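Local coordinates for protein tyrosine recombinase XerH (Helicobacter pylori, PDB 5JJV) that cuts and rejoins DNA at specific sites through tyrosine-based catalysis and takes part in chromosome segregation during cell division, at residues I208-M213 and V247-F252. Numbering follows the deposited sequence.
Sequences IVFTGM and VMLKAF
With CG of Leu249 swung anti to its own backbone N (chi1 169°), the branched end of this strand residue extends to the last turn of helix 198-211, where CD1 settles 3.6 Å from CB of Phe210. The Phe210 ring, its CG anti to the carbonyl carbon (chi1 -70°), leads off from the strand, so that Leu249 meets the root of the aromatic side chain; CD1 comes to the ring obliquely, 4.1 Å from CG. The ring itself stacks with His253 and packs edge-to-face with Trp360 of a second subunit. Thr211 shows how one short side chain can serve two surroundings. Its methyl CG2 faces the strand and lies 4.1 Å from CB of Leu249, while OG1 is turned back to the helix end, bonded to Ile207 O and accepting from Met213 N at 3.2 Å. The latter bond, bent to 140°, defines an ST turn, which accompanies the exit from the helix at Gly212, whose phi is positive. In the catalytic domain of this tyrosine recombinase, the contact thus joins a helix C-terminus to an outer strand of the three-stranded antiparallel sheet. The chain leaving the turn runs straight to Arg214, a predicted active-site residue, and Gly212 O receives a hydrogen bond from NH2 of Arg313, another predicted catalytic residue, which ties the turn to that site. At the other end of the apolar row, CG2 of Val247 sits 4.3 Å from CB of Thr211 and 4.4 Å from CE of Met213. A water may link the two backbones: it donates to Met248 O at 2.9 Å, but its leg to Phe210 O, at 2.5 Å, is improbably short and remains doubtful.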
# COMPACT_ATOMS: atom_id res chain seq x y z
N ILE B 208 4.48 12.30 29.03
CA ILE B 208 4.82 11.05 28.37
C ILE B 208 3.78 9.97 28.67
O ILE B 208 3.35 9.25 27.77
CB ILE B 208 6.21 10.54 28.80
CG1 ILE B 208 7.30 11.53 28.35
CG2 ILE B 208 6.48 9.16 28.23
CD1 ILE B 208 8.70 11.08 28.69
N VAL B 209 3.38 9.88 29.93
CA VAL B 209 2.40 8.89 30.36
C VAL B 209 1.05 9.08 29.67
O VAL B 209 0.50 8.13 29.10
CB VAL B 209 2.19 8.92 31.89
CG1 VAL B 209 1.01 8.05 32.29
CG2 VAL B 209 3.46 8.50 32.61
N PHE B 210 0.54 10.30 29.71
CA PHE B 210 -0.82 10.57 29.23
C PHE B 210 -0.96 10.61 27.71
O PHE B 210 -2.08 10.62 27.20
CB PHE B 210 -1.33 11.89 29.82
CG PHE B 210 -1.60 11.84 31.29
CD1 PHE B 210 -2.54 10.97 31.81
CD2 PHE B 210 -0.92 12.68 32.16
CE1 PHE B 210 -2.79 10.93 33.17
CE2 PHE B 210 -1.17 12.65 33.52
CZ PHE B 210 -2.11 11.77 34.03
N THR B 211 0.15 10.64 26.98
CA THR B 211 0.08 10.76 25.53
C THR B 211 0.71 9.58 24.78
O THR B 211 0.41 9.35 23.61
CB THR B 211 0.75 12.05 25.03
OG1 THR B 211 2.16 11.99 25.26
CG2 THR B 211 0.17 13.27 25.75
N GLY B 212 1.59 8.84 25.46
CA GLY B 212 2.29 7.72 24.84
C GLY B 212 3.44 8.20 23.97
O GLY B 212 3.95 7.47 23.12
N MET B 213 3.84 9.44 24.21
CA MET B 213 4.90 10.10 23.46
C MET B 213 6.24 9.37 23.61
O MET B 213 6.58 8.90 24.70
CB MET B 213 5.03 11.54 23.95
CG MET B 213 5.65 12.50 22.97
SD MET B 213 5.59 14.19 23.60
CE MET B 213 3.83 14.44 23.78
N VAL B 247 -1.40 14.97 18.92
CA VAL B 247 -1.95 14.24 20.06
C VAL B 247 -2.64 15.21 21.01
O VAL B 247 -2.29 16.39 21.07
CB VAL B 247 -0.86 13.45 20.82
CG1 VAL B 247 -0.16 12.46 19.89
CG2 VAL B 247 0.15 14.39 21.45
N MET B 248 -3.63 14.71 21.74
CA MET B 248 -4.39 15.56 22.64
C MET B 248 -4.14 15.20 24.10
O MET B 248 -4.08 14.02 24.46
CB MET B 248 -5.88 15.50 22.33
CG MET B 248 -6.75 16.31 23.28
SD MET B 248 -8.44 16.48 22.70
CE MET B 248 -8.19 17.45 21.22
N LEU B 249 -4.01 16.22 24.94
CA LEU B 249 -3.82 16.04 26.36
C LEU B 249 -4.75 16.97 27.13
O LEU B 249 -4.68 18.19 26.98
CB LEU B 249 -2.36 16.30 26.74
CG LEU B 249 -2.00 16.41 28.22
CD1 LEU B 249 -2.46 15.18 28.99
CD2 LEU B 249 -0.50 16.59 28.37
N LYS B 250 -5.64 16.40 27.94
CA LYS B 250 -6.57 17.19 28.73
C LYS B 250 -5.81 18.08 29.71
O LYS B 250 -4.89 17.62 30.39
CB LYS B 250 -7.55 16.29 29.48
CG LYS B 250 -8.56 15.60 28.58
CD LYS B 250 -9.27 16.61 27.68
CE LYS B 250 -10.43 15.97 26.95
NZ LYS B 250 -11.53 15.59 27.87
N ALA B 251 -6.20 19.34 29.78
CA ALA B 251 -5.46 20.35 30.52
C ALA B 251 -5.43 20.10 32.03
O ALA B 251 -4.44 20.41 32.69
CB ALA B 251 -6.03 21.73 30.24
N PHE B 252 -6.50 19.52 32.57
CA PHE B 252 -6.61 19.38 34.02
C PHE B 252 -5.58 18.40 34.58
O PHE B 252 -5.34 18.37 35.79
CB PHE B 252 -8.03 18.95 34.42
CG PHE B 252 -8.37 17.52 34.08
CD1 PHE B 252 -8.11 16.49 34.97
CD2 PHE B 252 -8.99 17.21 32.87
CE1 PHE B 252 -8.43 15.19 34.66
CE2 PHE B 252 -9.31 15.91 32.56
CZ PHE B 252 -9.03 14.89 33.45
O HOH W 1 -4.09 11.99 26.50